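Local atomic coordinates of esterase (Rhizomucor miehei, PDB entry 4WY5), a protein that probably hydrolyses carboxylic esters, as expected of a fungal carboxylesterase with an alpha/beta hydrolase fold. Residues 55-67 and 130-142. Numbering follows the deposited sequence.
Sequences DKVVESDGKTLKL and AIEEIYAAILWVR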
loop_
_atom_site.group_PDB
_atom_site.type_symbol
_atom_site.label_atom_id
_atom_site.label_comp_id
_atom_site.label_asym_id
_atom_site.label_seq_id
_atom_site.Cartn_x
_atom_site.Cartn_y
_atom_site.Cartn_z
ATOM N N ASP A 55 -0.178 -25.253 -21.641
ATOM C CA ASP A 55 -0.114 -24.330 -22.789
ATOM C C ASP A 55 -1.136 -24.684 -23.892
ATOM O O ASP A 55 -1.343 -25.855 -24.196
ATOM C CB ASP A 55 1.306 -24.295 -23.386
ATOM C CG ASP A 55 2.302 -23.510 -22.514
ATOM O OD1 ASP A 55 1.867 -22.859 -21.544
ATOM O OD2 ASP A 55 3.521 -23.525 -22.806
ATOM N N LYS A 56 -1.755 -23.663 -24.490
ATOM C CA LYS A 56 -2.808 -23.835 -25.497
ATOM C C LYS A 56 -2.674 -22.815 -26.644
ATOM O O LYS A 56 -2.216 -21.683 -26.439
ATOM C CB LYS A 56 -4.192 -23.711 -24.850
ATOM C CG LYS A 56 -4.547 -24.817 -23.857
ATOM C CD LYS A 56 -5.983 -24.691 -23.346
ATOM C CE LYS A 56 -7.004 -25.111 -24.388
ATOM N NZ LYS A 56 -6.884 -26.557 -24.715
ATOM N N VAL A 57 -3.081 -23.228 -27.845
ATOM C CA VAL A 57 -3.017 -22.397 -29.044
ATOM C C VAL A 57 -4.401 -22.307 -29.685
ATOM O O VAL A 57 -4.968 -23.326 -30.071
ATOM C CB VAL A 57 -2.007 -22.976 -30.061
ATOM C CG1 VAL A 57 -1.999 -22.171 -31.368
ATOM C CG2 VAL A 57 -0.618 -23.046 -29.441
ATOM N N VAL A 58 -4.953 -21.099 -29.794
ATOM C CA VAL A 58 -6.378 -20.944 -30.125
ATOM C C VAL A 58 -6.685 -19.819 -31.105
ATOM O O VAL A 58 -5.816 -19.012 -31.434
ATOM C CB VAL A 58 -7.229 -20.674 -28.853
ATOM C CG1 VAL A 58 -7.122 -21.819 -27.862
ATOM C CG2 VAL A 58 -6.812 -19.359 -28.207
ATOM N N GLU A 59 -7.937 -19.773 -31.554
ATOM C CA GLU A 59 -8.407 -18.753 -32.486
ATOM C C GLU A 59 -9.558 -17.957 -31.860
ATOM O O GLU A 59 -10.396 -18.514 -31.140
ATOM C CB GLU A 59 -8.830 -19.389 -33.815
ATOM C CG GLU A 59 -9.308 -18.381 -34.847
ATOM C CD GLU A 59 -9.378 -18.962 -36.250
ATOM O OE1 GLU A 59 -9.412 -20.205 -36.384
ATOM O OE2 GLU A 59 -9.421 -18.168 -37.214
ATOM N N SER A 60 -9.577 -16.649 -32.112
ATOM C CA SER A 60 -10.526 -15.750 -31.468
ATOM C C SER A 60 -10.545 -14.373 -32.119
ATOM O O SER A 60 -9.486 -13.755 -32.291
ATOM C CB SER A 60 -10.185 -15.601 -29.977
ATOM O OG SER A 60 -11.147 -14.801 -29.297
ATOM N N ASP A 61 -11.737 -13.914 -32.508
ATOM C CA ASP A 61 -11.931 -12.547 -33.004
ATOM C C ASP A 61 -11.017 -12.238 -34.175
ATOM O O ASP A 61 -10.580 -11.099 -34.354
ATOM C CB ASP A 61 -11.689 -11.530 -31.873
ATOM C CG ASP A 61 -12.285 -10.159 -32.167
ATOM O OD1 ASP A 61 -13.436 -10.101 -32.655
ATOM O OD2 ASP A 61 -11.606 -9.138 -31.898
ATOM N N GLY A 62 -10.694 -13.264 -34.952
ATOM C CA GLY A 62 -9.858 -13.078 -36.119
ATOM C C GLY A 62 -8.367 -13.118 -35.849
ATOM O O GLY A 62 -7.574 -12.704 -36.700
ATOM N N LYS A 63 -7.964 -13.623 -34.686
ATOM C CA LYS A 63 -6.534 -13.767 -34.419
ATOM C C LYS A 63 -6.194 -15.144 -33.891
ATOM O O LYS A 63 -7.069 -15.864 -33.390
ATOM C CB LYS A 63 -6.058 -12.688 -33.445
ATOM C CG LYS A 63 -6.272 -11.304 -34.025
ATOM C CD LYS A 63 -5.573 -10.220 -33.275
ATOM C CE LYS A 63 -5.759 -8.912 -34.029
ATOM N NZ LYS A 63 -7.225 -8.583 -34.131
ATOM N N THR A 64 -4.918 -15.510 -34.017
ATOM C CA THR A 64 -4.416 -16.743 -33.412
ATOM C C THR A 64 -3.561 -16.375 -32.203
ATOM O O THR A 64 -2.696 -15.503 -32.283
ATOM C CB THR A 64 -3.614 -17.612 -34.420
ATOM O OG1 THR A 64 -2.445 -16.906 -34.862
ATOM C CG2 THR A 64 -4.490 -17.969 -35.636
ATOM N N LEU A 65 -3.842 -17.020 -31.077
ATOM C CA LEU A 65 -3.232 -16.672 -29.803
ATOM C C LEU A 65 -2.479 -17.840 -29.186
ATOM O O LEU A 65 -2.806 -19.008 -29.432
ATOM C CB LEU A 65 -4.309 -16.210 -28.819
ATOM C CG LEU A 65 -5.274 -15.117 -29.277
ATOM C CD1 LEU A 65 -6.415 -15.017 -28.289
ATOM C CD2 LEU A 65 -4.543 -13.791 -29.360
ATOM N N LYS A 66 -1.481 -17.518 -28.370
ATOM C CA LYS A 66 -0.830 -18.506 -27.518
ATOM C C LYS A 66 -1.036 -18.123 -26.054
ATOM O O LYS A 66 -0.757 -16.986 -25.663
ATOM C CB LYS A 66 0.661 -18.624 -27.846
ATOM C CG LYS A 66 1.328 -19.879 -27.256
ATOM C CD LYS A 66 2.817 -19.850 -27.525
ATOM C CE LYS A 66 3.072 -19.240 -28.902
ATOM N NZ LYS A 66 4.492 -18.815 -29.104
ATOM N N LEU A 67 -1.515 -19.076 -25.254
ATOM C CA LEU A 67 -1.855 -18.822 -23.855
ATOM C C LEU A 67 -1.181 -19.821 -22.910
ATOM O O LEU A 67 -0.889 -20.955 -23.288
ATOM C CB LEU A 67 -3.374 -18.887 -23.642
ATOM C CG LEU A 67 -4.292 -18.045 -24.527
ATOM C CD1 LEU A 67 -5.739 -18.278 -24.165
ATOM C CD2 LEU A 67 -3.947 -16.582 -24.435
ATOM N N ALA A 130 -0.929 -5.831 -29.906
ATOM C CA ALA A 130 -1.055 -6.526 -28.616
ATOM C C ALA A 130 -2.356 -6.196 -27.890
ATOM O O ALA A 130 -2.971 -7.088 -27.306
ATOM C CB ALA A 130 0.138 -6.219 -27.719
ATOM N N ILE A 131 -2.786 -4.938 -27.926
ATOM C CA ILE A 131 -4.057 -4.562 -27.293
ATOM C C ILE A 131 -5.202 -5.378 -27.891
ATOM O O ILE A 131 -6.082 -5.874 -27.173
ATOM C CB ILE A 131 -4.370 -3.065 -27.473
ATOM C CG1 ILE A 131 -3.356 -2.196 -26.723
ATOM C CG2 ILE A 131 -5.767 -2.736 -26.980
ATOM C CD1 ILE A 131 -3.562 -0.692 -26.941
ATOM N N GLU A 132 -5.147 -5.556 -29.208
ATOM C CA GLU A 132 -6.166 -6.307 -29.929
ATOM C C GLU A 132 -6.094 -7.806 -29.627
ATOM O O GLU A 132 -7.125 -8.480 -29.581
ATOM C CB GLU A 132 -6.040 -6.047 -31.437
ATOM C CG GLU A 132 -6.545 -4.655 -31.868
ATOM C CD GLU A 132 -6.274 -4.326 -33.345
ATOM O OE1 GLU A 132 -5.716 -5.185 -34.077
ATOM O OE2 GLU A 132 -6.640 -3.204 -33.775
ATOM N N GLU A 133 -4.888 -8.324 -29.409
ATOM C CA GLU A 133 -4.744 -9.718 -29.011
ATOM C C GLU A 133 -5.318 -9.937 -27.610
ATOM O O GLU A 133 -5.987 -10.944 -27.337
ATOM C CB GLU A 133 -3.269 -10.152 -29.059
ATOM C CG GLU A 133 -2.749 -10.405 -30.474
ATOM C CD GLU A 133 -1.233 -10.489 -30.570
ATOM O OE1 GLU A 133 -0.542 -10.011 -29.644
ATOM O OE2 GLU A 133 -0.727 -10.995 -31.602
ATOM N N ILE A 134 -5.094 -8.975 -26.725
ATOM C CA ILE A 134 -5.481 -9.184 -25.344
ATOM C C ILE A 134 -7.003 -9.084 -25.233
ATOM O O ILE A 134 -7.641 -9.837 -24.465
ATOM C CB ILE A 134 -4.755 -8.195 -24.415
ATOM C CG1 ILE A 134 -3.244 -8.468 -24.490
ATOM C CG2 ILE A 134 -5.265 -8.320 -22.992
ATOM C CD1 ILE A 134 -2.388 -7.426 -23.863
ATOM N N TYR A 135 -7.596 -8.215 -26.051
ATOM C CA TYR A 135 -9.054 -8.151 -26.117
ATOM C C TYR A 135 -9.617 -9.486 -26.634
ATOM O O TYR A 135 -10.594 -10.014 -26.088
ATOM C CB TYR A 135 -9.516 -6.980 -27.004
ATOM C CG TYR A 135 -11.021 -6.948 -27.252
ATOM C CD1 TYR A 135 -11.911 -6.565 -26.248
ATOM C CD2 TYR A 135 -11.550 -7.315 -28.496
ATOM C CE1 TYR A 135 -13.287 -6.540 -26.479
ATOM C CE2 TYR A 135 -12.919 -7.290 -28.737
ATOM C CZ TYR A 135 -13.778 -6.906 -27.726
ATOM O OH TYR A 135 -15.130 -6.881 -27.965
ATOM N N ALA A 136 -8.970 -10.051 -27.651
ATOM C CA ALA A 136 -9.416 -11.320 -28.215
ATOM C C ALA A 136 -9.251 -12.482 -27.238
ATOM O O ALA A 136 -10.069 -13.401 -27.219
ATOM C CB ALA A 136 -8.672 -11.614 -29.505
ATOM N N ALA A 137 -8.219 -12.436 -26.401
ATOM C CA ALA A 137 -8.050 -13.500 -25.419
ATOM C C ALA A 137 -9.123 -13.426 -24.343
ATOM O O ALA A 137 -9.641 -14.451 -23.895
ATOM C CB ALA A 137 -6.661 -13.435 -24.796
ATOM N N ILE A 138 -9.483 -12.210 -23.953
ATOM C CA ILE A 138 -10.557 -12.030 -22.974
ATOM C C ILE A 138 -11.876 -12.621 -23.496
ATOM O O ILE A 138 -12.609 -13.270 -22.745
ATOM C CB ILE A 138 -10.752 -10.535 -22.613
ATOM C CG1 ILE A 138 -9.560 -10.031 -21.788
ATOM C CG2 ILE A 138 -12.046 -10.333 -21.838
ATOM C CD1 ILE A 138 -9.608 -8.532 -21.411
ATOM N N LEU A 139 -12.154 -12.415 -24.786
ATOM C CA LEU A 139 -13.353 -12.976 -25.406
ATOM C C LEU A 139 -13.337 -14.491 -25.383
ATOM O O LEU A 139 -14.371 -15.123 -25.202
ATOM C CB LEU A 139 -13.514 -12.488 -26.851
ATOM C CG LEU A 139 -14.064 -11.057 -26.953
ATOM C CD1 LEU A 139 -14.108 -10.536 -28.391
ATOM C CD2 LEU A 139 -15.442 -10.958 -26.289
ATOM N N TRP A 140 -12.156 -15.069 -25.548
ATOM C CA TRP A 140 -12.029 -16.512 -25.579
ATOM C C TRP A 140 -12.281 -17.148 -24.215
ATOM O O TRP A 140 -12.952 -18.179 -24.104
ATOM C CB TRP A 140 -10.645 -16.892 -26.083
ATOM C CG TRP A 140 -10.467 -18.356 -26.188
ATOM C CD1 TRP A 140 -10.772 -19.139 -27.258
ATOM C CD2 TRP A 140 -9.960 -19.238 -25.170
ATOM N NE1 TRP A 140 -10.484 -20.453 -26.976
ATOM C CE2 TRP A 140 -9.985 -20.542 -25.701
ATOM C CE3 TRP A 140 -9.476 -19.048 -23.874
ATOM C CZ2 TRP A 140 -9.543 -21.659 -24.976
ATOM C CZ3 TRP A 140 -9.043 -20.163 -23.150
ATOM C CH2 TRP A 140 -9.080 -21.448 -23.705
ATOM N N VAL A 141 -11.749 -16.515 -23.176
ATOM C CA VAL A 141 -11.927 -16.985 -21.812
ATOM C C VAL A 141 -13.396 -16.991 -21.399
ATOM O O VAL A 141 -13.847 -17.904 -20.714
ATOM C CB VAL A 141 -11.126 -16.109 -20.826
ATOM C CG1 VAL A 141 -11.662 -16.259 -19.416
ATOM C CG2 VAL A 141 -9.651 -16.468 -20.890
ATOM N N ARG A 142 -14.141 -15.981 -21.837
ATOM C CA ARG A 142 -15.584 -15.930 -21.577
ATOM C C ARG A 142 -16.347 -17.035 -22.310
ATOM O O ARG A 142 -17.356 -17.527 -21.814
ATOM C CB ARG A 142 -16.157 -14.568 -21.993
ATOM C CG ARG A 142 -15.873 -13.447 -21.024
ATOM C CD ARG A 142 -16.412 -12.102 -21.502
ATOM N NE ARG A 142 -17.083 -11.444 -20.386
ATOM C CZ ARG A 142 -18.378 -11.150 -20.350
ATOM N NH1 ARG A 142 -19.147 -11.395 -21.400
ATOM N NH2 ARG A 142 -18.888 -10.567 -19.273
HETATM O O HOH W 1 -9.213 -8.635 -31.873
#
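Trp140 lies against the inward side of the hairpin, where Val58 sets CG2 over one face of the indole, 4.0 Å from the centroid of the five-membered ring and 9° off its normal, a CH-pi contact. Leu67 CD1 approaches the same indole obliquely, 3.8 Å from Trp140 CE3. Trp140 reaches both strands because its CG stands anti to the backbone N (chi1 -178°), and a broad flat ring suits a place spanning two strands. The methyl of Ala136 fits beneath the turn, where the backbones run close, 3.8 Å from Asp61 CB; the small side chain of Ala137 lets Leu65 CD1 come down on the helix backbone, 3.6 Å from Ala137 CA.

Ser60 OG donates to Ala136 O at 2.7 Å, tilted 34° from the carbonyl plane, while Trp140 N, in the ordinary helical bond, reaches that oxygen from the opposite face. A serine is short enough to do this beside the backbone. A water sits between Lys63 NZ and Glu132 O. Long, flexible Lys63, bent at its last torsion, reaches Glu132, but their salt bridge (NZ to OE1) is long. Glu133 lends its CB and CG to Leu65 and sends its carboxylate to Ser120.

A type I' turn positions Ser60, Asp61 and Lys63. Helix 129-143 thus packs on the antiparallel edge strands of the alpha/beta hydrolase sheet mainly through apolar contacts; the Ser60 bond ties the hairpin end to it, and the Lys63-Glu132 pair probably adds little.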